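Local coordinates for protein ubiquitin-like-specific protease 2 (Saccharomyces cerevisiae, PDB 5LNB) that cleaves SUMO from modified proteins as a cysteine protease of the peptidase C48 (Ulp1) family, at residues Glu74-Lys86 / Trp101-Ile115. Sequence-based numbering, arbitrary orientation.
Sequences EQVHLMSSFFYTK and WVNNTDLFSKKYVVI
Trp101 packs on Phe82, Phe83 and Lys86, where its broad indole can cover several residues at once: Phe83 CA sits above the six-membered ring, while Phe82 CB reaches the edge at CH2, 3.6 Å away. Phe83 turns its own edge to the indole face, a T-shaped pair with planes at 65°, and Met79 SD adds an oblique Met-aromatic contact. Val102 CG1 fills in beside Phe83 CE1. Further on, branched Leu107 serves two partners: CD2 presses on the face of the His77 ring, 3.6 Å from its centroid, and CD1 meets Met79 CE tip to tip. With CG anti to its carbonyl carbon (chi1 -50°), Lys110 rests CG on His77 CB; the bend at chi2 (-65°) then helps carry NZ to Glu74 O, 3.1 Å away and above the carbonyl plane. With an alanine in its place, the Glu74 carbonyl is likely to lose its ammonium donor, and His77 CB the methylene packed against it. From Tyr112 onward the chain pairs in parallel with strand 76-78, an outermost strand of the mixed sheet in this Ulp1-type catalytic domain. Tyr112 N donates to Gln75 O and Tyr112 O accepts from His77 N, 2.9 Å; Val114 repeats the pattern, its N bonding His77 O at 2.8 Å and its O receiving Met79 N. Beta-branched Val114 suits the extended backbone and packs CG1 on Leu78 CD1, 3.8 Å, on the face covered by helix 51-67. Ile115 runs alongside Met79, its CD1 reaching Phe83 CE2.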
loop_
_atom_site.group_PDB
_atom_site.type_symbol
_atom_site.label_atom_id
_atom_site.label_comp_id
_atom_site.label_asym_id
_atom_site.label_seq_id
_atom_site.Cartn_x
_atom_site.Cartn_y
_atom_site.Cartn_z
ATOM N N GLU A 74 -0.880 -13.459 9.065
ATOM C CA GLU A 74 -1.672 -12.849 10.124
ATOM C C GLU A 74 -1.070 -11.557 10.670
ATOM O O GLU A 74 -1.725 -10.905 11.486
ATOM C CB GLU A 74 -1.868 -13.849 11.265
ATOM C CG GLU A 74 -0.572 -14.413 11.834
ATOM C CD GLU A 74 -0.243 -15.824 11.325
ATOM O OE1 GLU A 74 -0.334 -16.087 10.092
ATOM O OE2 GLU A 74 0.111 -16.674 12.178
ATOM N N GLN A 75 0.135 -11.165 10.252
ATOM C CA GLN A 75 0.773 -9.954 10.757
ATOM C C GLN A 75 0.418 -8.695 9.971
ATOM O O GLN A 75 0.712 -7.591 10.448
ATOM C CB GLN A 75 2.296 -10.113 10.756
ATOM C CG GLN A 75 2.805 -11.236 11.640
ATOM C CD GLN A 75 4.311 -11.416 11.545
ATOM O OE1 GLN A 75 4.924 -11.140 10.509
ATOM N NE2 GLN A 75 4.919 -11.856 12.642
ATOM N N VAL A 76 -0.207 -8.823 8.796
ATOM C CA VAL A 76 -0.396 -7.707 7.876
ATOM C C VAL A 76 -1.862 -7.625 7.472
ATOM O O VAL A 76 -2.489 -8.646 7.175
ATOM C CB VAL A 76 0.504 -7.857 6.624
ATOM C CG1 VAL A 76 0.154 -9.135 5.870
ATOM C CG2 VAL A 76 0.391 -6.645 5.699
ATOM N N HIS A 77 -2.407 -6.407 7.442
ATOM C CA HIS A 77 -3.707 -6.133 6.837
ATOM C C HIS A 77 -3.547 -5.032 5.793
ATOM O O HIS A 77 -3.106 -3.922 6.116
ATOM C CB HIS A 77 -4.737 -5.720 7.881
ATOM C CG HIS A 77 -6.143 -5.736 7.365
ATOM N ND1 HIS A 77 -6.669 -4.717 6.601
ATOM C CD2 HIS A 77 -7.124 -6.660 7.484
ATOM C CE1 HIS A 77 -7.919 -5.008 6.283
ATOM N NE2 HIS A 77 -8.217 -6.182 6.806
ATOM N N LEU A 78 -3.913 -5.341 4.548
ATOM C CA LEU A 78 -3.796 -4.410 3.431
ATOM C C LEU A 78 -5.168 -3.829 3.131
ATOM O O LEU A 78 -6.096 -4.563 2.786
ATOM C CB LEU A 78 -3.230 -5.097 2.187
ATOM C CG LEU A 78 -3.278 -4.286 0.888
ATOM C CD1 LEU A 78 -2.456 -2.990 0.990
ATOM C CD2 LEU A 78 -2.798 -5.100 -0.304
ATOM N N MET A 79 -5.301 -2.519 3.277
ATOM C CA MET A 79 -6.507 -1.834 2.846
ATOM C C MET A 79 -6.410 -1.521 1.363
ATOM O O MET A 79 -5.346 -1.139 0.862
ATOM C CB MET A 79 -6.697 -0.539 3.630
ATOM C CG MET A 79 -6.959 -0.735 5.110
ATOM S SD MET A 79 -8.540 -1.538 5.365
ATOM C CE MET A 79 -8.758 -1.227 7.114
ATOM N N SER A 80 -7.517 -1.685 0.652
ATOM C CA SER A 80 -7.555 -1.141 -0.695
ATOM C C SER A 80 -7.557 0.387 -0.633
ATOM O O SER A 80 -7.923 0.993 0.385
ATOM C CB SER A 80 -8.785 -1.639 -1.449
ATOM O OG SER A 80 -9.866 -0.743 -1.292
ATOM N N SER A 81 -7.138 1.015 -1.739
ATOM C CA SER A 81 -7.091 2.474 -1.783
ATOM C C SER A 81 -8.450 3.113 -1.524
ATOM O O SER A 81 -8.506 4.263 -1.077
ATOM C CB SER A 81 -6.562 2.947 -3.132
ATOM O OG SER A 81 -7.432 2.557 -4.175
ATOM N N PHE A 82 -9.546 2.405 -1.789
ATOM C CA PHE A 82 -10.860 2.997 -1.571
ATOM C C PHE A 82 -11.228 3.132 -0.100
ATOM O O PHE A 82 -12.152 3.890 0.205
ATOM C CB PHE A 82 -11.930 2.195 -2.309
ATOM C CG PHE A 82 -11.788 2.253 -3.800
ATOM C CD1 PHE A 82 -11.026 1.310 -4.472
ATOM C CD2 PHE A 82 -12.389 3.269 -4.529
ATOM C CE1 PHE A 82 -10.888 1.359 -5.843
ATOM C CE2 PHE A 82 -12.252 3.325 -5.907
ATOM C CZ PHE A 82 -11.500 2.369 -6.563
ATOM N N PHE A 83 -10.517 2.462 0.816
ATOM C CA PHE A 83 -10.826 2.609 2.236
ATOM C C PHE A 83 -10.707 4.064 2.688
ATOM O O PHE A 83 -11.656 4.641 3.240
ATOM C CB PHE A 83 -9.918 1.708 3.077
ATOM C CG PHE A 83 -9.992 1.990 4.554
ATOM C CD1 PHE A 83 -11.047 1.518 5.311
ATOM C CD2 PHE A 83 -9.012 2.742 5.181
ATOM C CE1 PHE A 83 -11.114 1.775 6.674
ATOM C CE2 PHE A 83 -9.080 3.013 6.542
ATOM C CZ PHE A 83 -10.130 2.526 7.286
ATOM N N TYR A 84 -9.534 4.678 2.483
ATOM C CA TYR A 84 -9.350 6.043 2.974
ATOM C C TYR A 84 -10.361 6.981 2.343
ATOM O O TYR A 84 -10.958 7.820 3.027
ATOM C CB TYR A 84 -7.927 6.534 2.705
ATOM C CG TYR A 84 -7.664 7.928 3.224
ATOM C CD1 TYR A 84 -7.883 9.042 2.418
ATOM C CD2 TYR A 84 -7.177 8.130 4.506
ATOM C CE1 TYR A 84 -7.635 10.320 2.877
ATOM C CE2 TYR A 84 -6.927 9.400 4.980
ATOM C CZ TYR A 84 -7.156 10.492 4.166
ATOM O OH TYR A 84 -6.916 11.762 4.632
ATOM N N THR A 85 -10.584 6.842 1.039
ATOM C CA THR A 85 -11.571 7.682 0.369
ATOM C C THR A 85 -12.950 7.526 1.001
ATOM O O THR A 85 -13.677 8.509 1.186
ATOM C CB THR A 85 -11.606 7.330 -1.113
ATOM O OG1 THR A 85 -10.305 7.559 -1.672
ATOM C CG2 THR A 85 -12.656 8.169 -1.851
ATOM N N LYS A 86 -13.330 6.292 1.341
ATOM C CA LYS A 86 -14.605 6.096 2.018
ATOM C C LYS A 86 -14.575 6.738 3.398
ATOM O O LYS A 86 -15.525 7.425 3.792
ATOM C CB LYS A 86 -14.923 4.603 2.117
ATOM C CG LYS A 86 -16.313 4.275 2.666
ATOM C CD LYS A 86 -17.410 4.671 1.682
ATOM C CE LYS A 86 -18.769 4.173 2.145
ATOM N NZ LYS A 86 -19.856 4.951 1.512
ATOM N N TRP A 101 -17.394 -1.623 6.231
ATOM C CA TRP A 101 -16.119 -1.965 5.614
ATOM C C TRP A 101 -15.253 -2.831 6.524
ATOM O O TRP A 101 -14.615 -3.776 6.061
ATOM C CB TRP A 101 -15.371 -0.682 5.264
ATOM C CG TRP A 101 -14.261 -0.858 4.282
ATOM C CD1 TRP A 101 -13.070 -1.506 4.476
ATOM C CD2 TRP A 101 -14.224 -0.345 2.950
ATOM N NE1 TRP A 101 -12.303 -1.439 3.334
ATOM C CE2 TRP A 101 -12.990 -0.729 2.385
ATOM C CE3 TRP A 101 -15.117 0.404 2.179
ATOM C CZ2 TRP A 101 -12.634 -0.396 1.081
ATOM C CZ3 TRP A 101 -14.758 0.731 0.874
ATOM C CH2 TRP A 101 -13.531 0.329 0.343
ATOM N N VAL A 102 -15.190 -2.499 7.817
ATOM C CA VAL A 102 -14.274 -3.154 8.746
ATOM C C VAL A 102 -14.970 -4.211 9.597
ATOM O O VAL A 102 -14.399 -4.666 10.595
ATOM C CB VAL A 102 -13.568 -2.131 9.649
ATOM C CG1 VAL A 102 -12.828 -1.108 8.803
ATOM C CG2 VAL A 102 -14.577 -1.466 10.593
ATOM N N ASN A 103 -16.192 -4.603 9.241
ATOM C CA ASN A 103 -16.850 -5.693 9.946
ATOM C C ASN A 103 -16.018 -6.966 9.836
ATOM O O ASN A 103 -15.485 -7.294 8.774
ATOM C CB ASN A 103 -18.254 -5.926 9.385
ATOM C CG ASN A 103 -19.027 -6.992 10.163
ATOM O OD1 ASN A 103 -19.281 -8.090 9.658
ATOM N ND2 ASN A 103 -19.386 -6.674 11.405
ATOM N N ASN A 104 -15.902 -7.684 10.949
ATOM C CA ASN A 104 -15.161 -8.943 10.996
ATOM C C ASN A 104 -13.700 -8.762 10.606
ATOM O O ASN A 104 -13.095 -9.647 9.999
ATOM C CB ASN A 104 -15.825 -10.011 10.128
ATOM C CG ASN A 104 -17.003 -10.673 10.837
ATOM O OD1 ASN A 104 -17.174 -10.518 12.053
ATOM N ND2 ASN A 104 -17.815 -11.414 10.085
ATOM N N THR A 105 -13.126 -7.620 10.965
ATOM C CA THR A 105 -11.688 -7.395 10.938
ATOM C C THR A 105 -11.147 -7.403 12.361
ATOM O O THR A 105 -11.894 -7.314 13.343
ATOM C CB THR A 105 -11.335 -6.055 10.289
ATOM O OG1 THR A 105 -11.932 -5.002 11.061
ATOM C CG2 THR A 105 -11.812 -6.000 8.833
ATOM N N ASP A 106 -9.828 -7.477 12.462
ATOM C CA ASP A 106 -9.163 -7.526 13.751
ATOM C C ASP A 106 -7.838 -6.781 13.613
ATOM O O ASP A 106 -6.759 -7.349 13.745
ATOM C CB ASP A 106 -8.979 -8.977 14.191
ATOM C CG ASP A 106 -8.375 -9.101 15.572
ATOM O OD1 ASP A 106 -8.357 -8.098 16.318
ATOM O OD2 ASP A 106 -7.922 -10.216 15.914
ATOM N N LEU A 107 -7.923 -5.472 13.354
ATOM C CA LEU A 107 -6.734 -4.711 12.954
ATOM C C LEU A 107 -5.677 -4.651 14.050
ATOM O O LEU A 107 -4.478 -4.605 13.748
ATOM C CB LEU A 107 -7.122 -3.293 12.533
ATOM C CG LEU A 107 -8.034 -3.216 11.304
ATOM C CD1 LEU A 107 -8.361 -1.769 10.932
ATOM C CD2 LEU A 107 -7.379 -3.961 10.134
ATOM N N PHE A 108 -6.085 -4.635 15.319
ATOM C CA PHE A 108 -5.112 -4.488 16.392
ATOM C C PHE A 108 -4.341 -5.773 16.674
ATOM O O PHE A 108 -3.462 -5.766 17.539
ATOM C CB PHE A 108 -5.796 -3.981 17.671
ATOM C CG PHE A 108 -6.148 -2.505 17.635
ATOM C CD1 PHE A 108 -6.665 -1.923 16.487
ATOM C CD2 PHE A 108 -5.961 -1.707 18.753
ATOM C CE1 PHE A 108 -6.994 -0.580 16.455
ATOM C CE2 PHE A 108 -6.285 -0.361 18.724
ATOM C CZ PHE A 108 -6.802 0.201 17.577
ATOM N N SER A 109 -4.626 -6.871 15.975
ATOM C CA SER A 109 -3.728 -8.019 16.027
ATOM C C SER A 109 -2.668 -7.969 14.928
ATOM O O SER A 109 -1.818 -8.862 14.853
ATOM C CB SER A 109 -4.515 -9.328 15.935
ATOM O OG SER A 109 -5.076 -9.491 14.645
ATOM N N LYS A 110 -2.677 -6.936 14.098
ATOM C CA LYS A 110 -1.721 -6.821 13.008
ATOM C C LYS A 110 -0.478 -6.042 13.435
ATOM O O LYS A 110 -0.565 -5.034 14.142
ATOM C CB LYS A 110 -2.382 -6.140 11.807
ATOM C CG LYS A 110 -3.725 -6.750 11.417
ATOM C CD LYS A 110 -3.538 -8.174 10.932
ATOM C CE LYS A 110 -4.832 -8.963 11.007
ATOM N NZ LYS A 110 -4.567 -10.340 10.527
ATOM N N LYS A 111 0.683 -6.522 12.996
ATOM C CA LYS A 111 1.904 -5.726 13.090
ATOM C C LYS A 111 1.938 -4.580 12.076
ATOM O O LYS A 111 2.527 -3.534 12.357
ATOM C CB LYS A 111 3.126 -6.616 12.879
ATOM C CG LYS A 111 3.467 -7.510 14.043
ATOM C CD LYS A 111 4.802 -8.209 13.795
ATOM C CE LYS A 111 5.350 -8.777 15.088
ATOM N NZ LYS A 111 5.458 -7.717 16.135
ATOM N N TYR A 112 1.345 -4.752 10.893
ATOM C CA TYR A 112 1.405 -3.743 9.829
ATOM C C TYR A 112 0.025 -3.607 9.209
ATOM O O TYR A 112 -0.512 -4.579 8.672
ATOM C CB TYR A 112 2.440 -4.111 8.744
ATOM C CG TYR A 112 3.706 -4.719 9.309
ATOM C CD1 TYR A 112 4.648 -3.937 9.972
ATOM C CD2 TYR A 112 3.942 -6.085 9.207
ATOM C CE1 TYR A 112 5.801 -4.512 10.521
ATOM C CE2 TYR A 112 5.084 -6.662 9.739
ATOM C CZ TYR A 112 6.003 -5.877 10.398
ATOM O OH TYR A 112 7.118 -6.477 10.923
ATOM N N VAL A 113 -0.556 -2.416 9.280
ATOM C CA VAL A 113 -1.798 -2.119 8.574
ATOM C C VAL A 113 -1.463 -1.095 7.496
ATOM O O VAL A 113 -1.007 0.016 7.804
ATOM C CB VAL A 113 -2.896 -1.613 9.518
ATOM C CG1 VAL A 113 -4.189 -1.365 8.747
ATOM C CG2 VAL A 113 -3.136 -2.627 10.651
ATOM N N VAL A 114 -1.665 -1.479 6.236
ATOM C CA VAL A 114 -1.171 -0.724 5.088
ATOM C C VAL A 114 -2.326 0.061 4.486
ATOM O O VAL A 114 -3.337 -0.524 4.078
ATOM C CB VAL A 114 -0.534 -1.648 4.041
ATOM C CG1 VAL A 114 -0.008 -0.818 2.844
ATOM C CG2 VAL A 114 0.593 -2.480 4.675
ATOM N N ILE A 115 -2.177 1.377 4.406
ATOM C CA ILE A 115 -3.259 2.202 3.872
ATOM C C ILE A 115 -2.741 3.126 2.779
ATOM O O ILE A 115 -2.163 4.180 3.085
ATOM C CB ILE A 115 -3.941 3.008 4.984
ATOM C CG1 ILE A 115 -4.445 2.069 6.079
ATOM C CG2 ILE A 115 -5.075 3.848 4.399
ATOM C CD1 ILE A 115 -5.052 2.795 7.263
HETATM O O HOH W 1 -3.806 -11.527 13.189
HETATM O O HOH W 2 7.745 -9.397 10.902
#